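Local coordinates for protein Obg-like ATPase 1 (Schizosaccharomyces pombe, PDB 1NI3) that hydrolyses ATP, and GTP less efficiently, with magnesium as cofactor, and negatively regulates the G2/M transition of the cell cycle, at residues 231-236 / 241-246; 143-148 / 250-255; 202-207 / 225-230. All blocks are in the same frame, centred on the assembly; numbering follows the deposited sequence.

Contact 1. Residues 231-236 / 241-246; sequences VNMSER and QKNKYL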
# COMPACT_ATOMS: atom_id res chain seq x y z
N VAL A 231 9.22 -6.05 -10.29
CA VAL A 231 9.89 -6.48 -11.52
C VAL A 231 9.65 -7.96 -11.75
O VAL A 231 10.36 -8.79 -11.21
CB VAL A 231 11.42 -6.27 -11.46
CG1 VAL A 231 12.03 -6.68 -12.80
CG2 VAL A 231 11.75 -4.83 -11.17
N ASN A 232 8.66 -8.28 -12.58
CA ASN A 232 8.30 -9.66 -12.87
C ASN A 232 9.21 -10.29 -13.92
O ASN A 232 9.25 -9.85 -15.06
CB ASN A 232 6.85 -9.73 -13.36
CG ASN A 232 6.40 -11.14 -13.63
OD1 ASN A 232 6.78 -12.07 -12.92
ND2 ASN A 232 5.56 -11.32 -14.65
N MSE A 233 9.95 -11.33 -13.52
CA MSE A 233 10.84 -12.05 -14.43
C MSE A 233 10.52 -13.55 -14.37
O MSE A 233 9.69 -13.98 -13.57
CB MSE A 233 12.26 -11.80 -14.01
CG MSE A 233 12.57 -12.36 -12.65
SE MSE A 233 14.34 -11.76 -12.10
CE MSE A 233 14.22 -11.32 -10.34
N SER A 234 11.19 -14.35 -15.21
CA SER A 234 10.97 -15.80 -15.28
C SER A 234 11.46 -16.56 -14.05
O SER A 234 12.43 -16.16 -13.40
CB SER A 234 11.66 -16.38 -16.50
OG SER A 234 13.06 -16.18 -16.46
N GLU A 235 10.80 -17.68 -13.74
CA GLU A 235 11.20 -18.47 -12.59
C GLU A 235 12.69 -18.70 -12.68
O GLU A 235 13.41 -18.50 -11.70
CB GLU A 235 10.48 -19.82 -12.57
CG GLU A 235 10.57 -20.47 -11.19
CD GLU A 235 9.96 -21.85 -11.12
OE1 GLU A 235 8.88 -22.05 -11.71
OE2 GLU A 235 10.56 -22.74 -10.48
N ARG A 236 13.15 -19.09 -13.86
CA ARG A 236 14.57 -19.34 -14.12
C ARG A 236 15.40 -18.12 -13.68
O ARG A 236 16.29 -18.26 -12.84
CB ARG A 236 14.75 -19.62 -15.62
CG ARG A 236 16.16 -20.00 -16.06
CD ARG A 236 16.27 -20.02 -17.58
NE ARG A 236 17.64 -20.22 -18.02
CZ ARG A 236 18.33 -21.33 -17.78
NH1 ARG A 236 17.76 -22.34 -17.11
NH2 ARG A 236 19.59 -21.43 -18.17
N GLN A 241 18.88 -15.37 -9.16
CA GLN A 241 19.11 -13.99 -8.76
C GLN A 241 19.80 -13.10 -9.78
O GLN A 241 20.52 -12.16 -9.41
CB GLN A 241 19.88 -13.97 -7.44
CG GLN A 241 19.06 -14.43 -6.25
CD GLN A 241 19.88 -14.51 -4.99
OE1 GLN A 241 20.81 -15.30 -4.90
NE2 GLN A 241 19.53 -13.69 -4.01
N LYS A 242 19.57 -13.39 -11.05
CA LYS A 242 20.17 -12.61 -12.14
C LYS A 242 19.20 -12.38 -13.32
O LYS A 242 18.63 -13.32 -13.86
CB LYS A 242 21.44 -13.31 -12.62
CG LYS A 242 22.52 -13.44 -11.53
CD LYS A 242 22.87 -12.09 -10.88
CE LYS A 242 23.51 -11.10 -11.85
NZ LYS A 242 23.80 -9.76 -11.27
N ASN A 243 19.03 -11.13 -13.72
CA ASN A 243 18.13 -10.83 -14.82
C ASN A 243 18.79 -10.02 -15.93
O ASN A 243 19.87 -9.45 -15.76
CB ASN A 243 16.91 -10.07 -14.30
CG ASN A 243 15.89 -9.81 -15.38
OD1 ASN A 243 15.22 -10.73 -15.85
ND2 ASN A 243 15.77 -8.55 -15.80
N LYS A 244 18.14 -9.98 -17.09
CA LYS A 244 18.66 -9.26 -18.24
C LYS A 244 18.39 -7.76 -18.15
O LYS A 244 19.25 -6.95 -18.52
CB LYS A 244 18.05 -9.83 -19.52
CG LYS A 244 18.24 -8.99 -20.78
CD LYS A 244 17.52 -9.62 -21.97
CE LYS A 244 17.59 -8.75 -23.22
NZ LYS A 244 16.76 -9.28 -24.35
N TYR A 245 17.21 -7.38 -17.66
CA TYR A 245 16.86 -5.97 -17.57
C TYR A 245 16.97 -5.39 -16.16
O TYR A 245 17.00 -4.16 -15.99
CB TYR A 245 15.43 -5.75 -18.06
CG TYR A 245 15.08 -6.44 -19.35
CD1 TYR A 245 14.72 -7.79 -19.37
CD2 TYR A 245 15.08 -5.75 -20.56
CE1 TYR A 245 14.36 -8.43 -20.55
CE2 TYR A 245 14.72 -6.37 -21.75
CZ TYR A 245 14.36 -7.71 -21.74
OH TYR A 245 14.01 -8.31 -22.93
N LEU A 246 17.05 -6.26 -15.17
CA LEU A 246 17.12 -5.82 -13.78
C LEU A 246 18.06 -4.65 -13.50
O LEU A 246 17.61 -3.59 -13.06
CB LEU A 246 17.48 -7.01 -12.88
CG LEU A 246 17.32 -6.81 -11.37
CD1 LEU A 246 15.97 -6.21 -11.05
CD2 LEU A 246 17.49 -8.14 -10.68
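Met233 and Asn243 touch just beyond strand 227-232, where the P-loop G domain turns toward its nucleotide site. Residues 232-235, Asn-Met-Ser-Glu, occupy the place of the NKxD motif that reads guanine in classical GTPases; the NxxE form is that of the YchF subfamily and is consistent with the preference for ATP, whose binding is predicted to involve Met233. That residue is present as selenomethionine. Its SE lies 3.8 Å from Asn243 CB and 4.1 Å from Asn243 CG, the two side chains crossing obliquely. CG of Met233 is tucked between its own backbone N and carbonyl carbon (chi1 64°), and a bend at chi3 of 139° follows an extended chi2. A second, apolar touch lies nearer the strand: Val231 CG1, anti to the backbone N at chi1 -178°, stands 4.3 Å from CD1 of Leu246, the first residue of helix 246-254. No hydrogen bond joins the two segments; several neighbouring polar groups bond outside them. Backbone bonds from Val231 to Ile263 and Met265 keep the strand in the sheet. Asn232 OD1 accepts from the backbone N of Val267 and ND2 donates to Val31 O, tying the strand end to the start of helix 267-273 and to the P-loop, the latter a link like that of the NKxD asparagine. Ser234 holds the N-cap position of helix 235-238: its OG caps a backbone N just past the segment and also bonds to Asp237 OD2. Glu235 forms a salt bridge with Arg272. On the far segment, Tyr245 OH is hydrogen-bonded to Asp127 OD1, which probably helps to hold the loop that carries Asn243.

Contact 2. Residues 143-148 / 250-255; sequences DLSIIV and KKWIDE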
# COMPACT_ATOMS: atom_id res chain seq x y z
N ASP A 143 8.49 1.62 -21.26
CA ASP A 143 7.19 1.53 -20.59
C ASP A 143 7.19 2.19 -19.21
O ASP A 143 6.20 2.80 -18.80
CB ASP A 143 6.79 0.07 -20.43
CG ASP A 143 6.67 -0.65 -21.75
OD1 ASP A 143 7.57 -0.46 -22.60
OD2 ASP A 143 5.69 -1.40 -21.94
N LEU A 144 8.31 2.05 -18.51
CA LEU A 144 8.46 2.64 -17.19
C LEU A 144 8.28 4.15 -17.26
O LEU A 144 7.62 4.74 -16.39
CB LEU A 144 9.85 2.34 -16.64
CG LEU A 144 9.96 1.30 -15.53
CD1 LEU A 144 11.42 1.00 -15.28
CD2 LEU A 144 9.28 1.82 -14.28
N SER A 145 8.87 4.77 -18.27
CA SER A 145 8.78 6.21 -18.44
C SER A 145 7.39 6.63 -18.92
O SER A 145 6.86 7.67 -18.51
CB SER A 145 9.85 6.68 -19.42
OG SER A 145 9.95 8.12 -19.41
N ILE A 146 6.78 5.82 -19.77
CA ILE A 146 5.44 6.11 -20.29
C ILE A 146 4.46 6.39 -19.17
O ILE A 146 3.89 7.49 -19.07
CB ILE A 146 4.90 4.92 -21.11
CG1 ILE A 146 5.69 4.79 -22.41
CG2 ILE A 146 3.42 5.10 -21.39
CD1 ILE A 146 5.45 3.48 -23.12
N ILE A 147 4.24 5.38 -18.33
CA ILE A 147 3.32 5.49 -17.20
C ILE A 147 3.55 6.77 -16.41
O ILE A 147 2.62 7.54 -16.18
CB ILE A 147 3.44 4.23 -16.28
CG1 ILE A 147 3.12 2.98 -17.11
CG2 ILE A 147 2.46 4.31 -15.12
CD1 ILE A 147 3.21 1.68 -16.35
N VAL A 148 4.79 7.03 -16.02
CA VAL A 148 5.08 8.25 -15.27
C VAL A 148 4.53 9.46 -16.01
O VAL A 148 3.69 10.20 -15.49
CB VAL A 148 6.58 8.47 -15.11
CG1 VAL A 148 6.82 9.51 -14.05
CG2 VAL A 148 7.27 7.16 -14.78
N LYS A 250 16.74 -0.92 -12.40
CA LYS A 250 17.16 -0.39 -11.11
C LYS A 250 17.60 1.07 -11.22
O LYS A 250 17.00 1.96 -10.61
CB LYS A 250 18.28 -1.25 -10.53
CG LYS A 250 18.70 -0.84 -9.12
CD LYS A 250 19.58 -1.89 -8.46
CE LYS A 250 20.13 -1.38 -7.13
NZ LYS A 250 19.04 -0.93 -6.21
N LYS A 251 18.63 1.31 -12.01
CA LYS A 251 19.16 2.66 -12.19
C LYS A 251 18.11 3.66 -12.61
O LYS A 251 18.00 4.75 -12.04
CB LYS A 251 20.31 2.67 -13.20
CG LYS A 251 21.22 3.88 -13.02
CD LYS A 251 22.58 3.71 -13.68
CE LYS A 251 23.56 4.75 -13.13
NZ LYS A 251 24.95 4.56 -13.62
N TRP A 252 17.33 3.30 -13.63
CA TRP A 252 16.28 4.17 -14.10
C TRP A 252 15.49 4.70 -12.93
O TRP A 252 15.21 5.89 -12.84
CB TRP A 252 15.31 3.42 -15.00
CG TRP A 252 14.32 4.32 -15.63
CD1 TRP A 252 14.42 4.90 -16.86
CD2 TRP A 252 13.07 4.78 -15.08
NE1 TRP A 252 13.31 5.68 -17.11
CE2 TRP A 252 12.47 5.63 -16.03
CE3 TRP A 252 12.40 4.56 -13.86
CZ2 TRP A 252 11.24 6.25 -15.82
CZ3 TRP A 252 11.17 5.18 -13.65
CH2 TRP A 252 10.61 6.01 -14.63
N ILE A 253 15.11 3.78 -12.04
CA ILE A 253 14.33 4.16 -10.87
C ILE A 253 15.01 5.25 -10.07
O ILE A 253 14.38 6.23 -9.67
CB ILE A 253 14.09 2.96 -9.94
CG1 ILE A 253 13.00 2.05 -10.54
CG2 ILE A 253 13.69 3.44 -8.56
CD1 ILE A 253 12.64 0.86 -9.68
N ASP A 254 16.31 5.07 -9.83
CA ASP A 254 17.12 6.02 -9.07
C ASP A 254 17.22 7.38 -9.76
O ASP A 254 17.58 8.37 -9.14
CB ASP A 254 18.53 5.46 -8.87
CG ASP A 254 18.53 4.13 -8.16
OD1 ASP A 254 18.09 4.07 -6.99
OD2 ASP A 254 18.97 3.13 -8.77
N GLU A 255 16.89 7.42 -11.05
CA GLU A 255 16.98 8.67 -11.78
C GLU A 255 15.63 9.14 -12.30
O GLU A 255 15.58 9.86 -13.30
CB GLU A 255 17.96 8.50 -12.95
CG GLU A 255 19.41 8.24 -12.54
CD GLU A 255 20.26 7.71 -13.68
OE1 GLU A 255 20.19 8.28 -14.79
OE2 GLU A 255 21.00 6.73 -13.47
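The indole of Trp252 receives Leu144 over one face: Leu144 CB stands 4.1 Å from the centroid of the six-membered ring, only 3° off the ring normal, a CH-pi contact. Both methyls of Leu144 lie on that same side, CD1 4.0 Å from Trp252 CE3 and CD2 3.9 Å from Trp252 CZ3. At the edge, near the ring plane, Val148 CG2 approaches Trp252 CH2 to 3.5 Å. Ser145 meets the benzo side obliquely, with its CA 3.6 Å from Trp252 CZ2, while its OG turns to Asp149 one helical turn on. With CG anti to the backbone N (chi1 -173°), the indole reaches straight across to helix 140-168 and makes all the close contacts from its own helix. The spacing fits this: the short helix axes pass 11.4 Å apart, inclined by 29° with their N-to-C directions roughly aligned. Toward the sheet, Leu144 packs on Gln121, Val123 and Tyr229, and Ile253 on Tyr229 and Leu262, so both helices lie on one face of it. They sit side by side over neighbouring parallel strands 118-124, 227-232 and 262-265, as in the alpha/beta P-loop NTPase fold of this G domain.

Contact 3. Residues 202-207 / 225-230; sequences PIRKGD and KPVIYL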
# COMPACT_ATOMS: atom_id res chain seq x y z
N PRO A 202 7.02 13.13 -9.98
CA PRO A 202 5.80 12.90 -9.21
C PRO A 202 5.75 13.76 -7.95
O PRO A 202 6.73 13.86 -7.22
CB PRO A 202 5.84 11.40 -8.93
CG PRO A 202 7.27 11.03 -9.12
CD PRO A 202 7.70 11.86 -10.28
N ILE A 203 4.60 14.37 -7.73
CA ILE A 203 4.38 15.27 -6.60
C ILE A 203 4.78 14.67 -5.24
O ILE A 203 5.23 15.39 -4.34
CB ILE A 203 2.88 15.72 -6.54
CG1 ILE A 203 2.79 17.14 -5.98
CG2 ILE A 203 2.06 14.76 -5.70
CD1 ILE A 203 3.36 18.20 -6.92
N ARG A 204 4.65 13.35 -5.11
CA ARG A 204 5.00 12.71 -3.85
C ARG A 204 6.49 12.85 -3.55
O ARG A 204 6.94 12.54 -2.45
CB ARG A 204 4.63 11.24 -3.89
CG ARG A 204 5.46 10.39 -4.81
CD ARG A 204 5.20 8.94 -4.50
NE ARG A 204 5.99 8.05 -5.33
CZ ARG A 204 5.66 7.69 -6.56
NH1 ARG A 204 4.54 8.14 -7.11
NH2 ARG A 204 6.45 6.87 -7.24
N LYS A 205 7.25 13.34 -4.53
CA LYS A 205 8.69 13.49 -4.37
C LYS A 205 9.15 14.90 -4.02
O LYS A 205 10.32 15.10 -3.66
CB LYS A 205 9.40 13.02 -5.63
CG LYS A 205 9.07 11.59 -6.03
CD LYS A 205 9.56 10.59 -4.99
CE LYS A 205 9.28 9.15 -5.42
NZ LYS A 205 9.64 8.18 -4.35
N GLY A 206 8.26 15.87 -4.11
CA GLY A 206 8.63 17.23 -3.80
C GLY A 206 8.89 17.39 -2.32
O GLY A 206 8.64 16.48 -1.53
N ASP A 207 9.41 18.56 -1.96
CA ASP A 207 9.70 18.89 -0.57
C ASP A 207 8.66 19.93 -0.19
O ASP A 207 8.88 21.13 -0.34
CB ASP A 207 11.11 19.47 -0.46
CG ASP A 207 11.45 19.92 0.95
OD1 ASP A 207 11.10 19.20 1.91
OD2 ASP A 207 12.08 20.99 1.10
N LYS A 225 0.20 9.23 -4.82
CA LYS A 225 0.22 7.89 -4.25
C LYS A 225 1.58 7.21 -4.29
O LYS A 225 2.28 7.27 -5.31
CB LYS A 225 -0.78 6.99 -4.97
CG LYS A 225 -2.11 7.67 -5.27
CD LYS A 225 -3.04 6.74 -6.04
CE LYS A 225 -4.30 7.48 -6.46
NZ LYS A 225 -5.06 7.99 -5.29
N PRO A 226 1.99 6.57 -3.19
CA PRO A 226 3.31 5.93 -3.30
C PRO A 226 3.24 4.77 -4.28
O PRO A 226 2.16 4.21 -4.54
CB PRO A 226 3.61 5.49 -1.87
CG PRO A 226 2.25 5.30 -1.27
CD PRO A 226 1.48 6.47 -1.81
N VAL A 227 4.38 4.40 -4.84
CA VAL A 227 4.43 3.32 -5.81
C VAL A 227 5.45 2.26 -5.43
O VAL A 227 6.54 2.57 -4.95
CB VAL A 227 4.77 3.86 -7.21
CG1 VAL A 227 4.73 2.74 -8.24
CG2 VAL A 227 3.80 4.97 -7.59
N ILE A 228 5.10 1.01 -5.65
CA ILE A 228 5.99 -0.10 -5.33
C ILE A 228 6.20 -0.90 -6.60
O ILE A 228 5.25 -1.48 -7.13
CB ILE A 228 5.38 -1.00 -4.25
CG1 ILE A 228 5.15 -0.20 -2.96
CG2 ILE A 228 6.28 -2.20 -4.03
CD1 ILE A 228 4.28 -0.92 -1.93
N TYR A 229 7.44 -0.93 -7.10
CA TYR A 229 7.74 -1.65 -8.33
C TYR A 229 7.96 -3.15 -8.19
O TYR A 229 8.82 -3.60 -7.43
CB TYR A 229 8.98 -1.06 -9.01
CG TYR A 229 8.76 0.34 -9.50
CD1 TYR A 229 9.16 1.43 -8.75
CD2 TYR A 229 8.12 0.57 -10.72
CE1 TYR A 229 8.93 2.74 -9.19
CE2 TYR A 229 7.88 1.86 -11.16
CZ TYR A 229 8.28 2.94 -10.40
OH TYR A 229 8.05 4.22 -10.86
N LEU A 230 7.18 -3.92 -8.93
CA LEU A 230 7.32 -5.36 -8.91
C LEU A 230 7.91 -5.80 -10.26
O LEU A 230 7.18 -5.88 -11.25
CB LEU A 230 5.97 -6.03 -8.69
CG LEU A 230 5.22 -5.72 -7.39
CD1 LEU A 230 3.95 -6.55 -7.35
CD2 LEU A 230 6.09 -6.03 -6.18
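A single arginine lies flat across the backbone here, joining the 3-10 turn 203-205 to the start of strand 227-232, a parallel strand of the P-loop G domain. Arg204 makes every close contact from residues 202-207. Its guanidinium is laid with one face over Val227, whose backbone N sits 3.9 Å from the plane, over its centre. The Val227 side chain crosses the arginine at about a right angle and sets CG2 3.3 Å from Arg204 NH2. On the other branch, Arg204 NH1 comes to 3.0 Å from Lys225 O, which lies obliquely to the guanidinium. The first torsion, with CG lodged between the backbone N and carbonyl carbon (chi1 70°), aims the otherwise extended chain along this path. Beyond the two segments, Arg204 NH2 has a long, weak ion pair with Asp260, the same carboxylate that forms a salt bridge with Lys205, so both basic side chains of the turn converge on one acid. Lys225 points the other way and bonds through NZ to the carbonyl of Val116. The backbone of Arg204 is also linked to Thr223, and Ile203 buries itself against helix 179-199. The aliphatic part of the arginine joins in too, its CD lying 3.8 Å from Pro226 CA.

Contacts 1 and 3 use opposite ends of strand 227-232, with centres about 23 Å apart. Contact 2 lies between two helices on one face of the sheet and is aromatic and aliphatic, whereas contact 3 spreads a cation over backbone, and contact 1 is a light packing of two side-chain pairs without a hydrogen bond, at the nucleotide end of the strand. All three are partly buried: two of four touching residues are buried in contacts 1 and 3, one in contact 2, and none is fully exposed. Contacts 2 and 3 meet through Tyr229, whose CE2 lies 3.4 Å from Leu144 CD2. Helix 246-254 joins contacts 1 and 2, supplying Leu246 and Trp252.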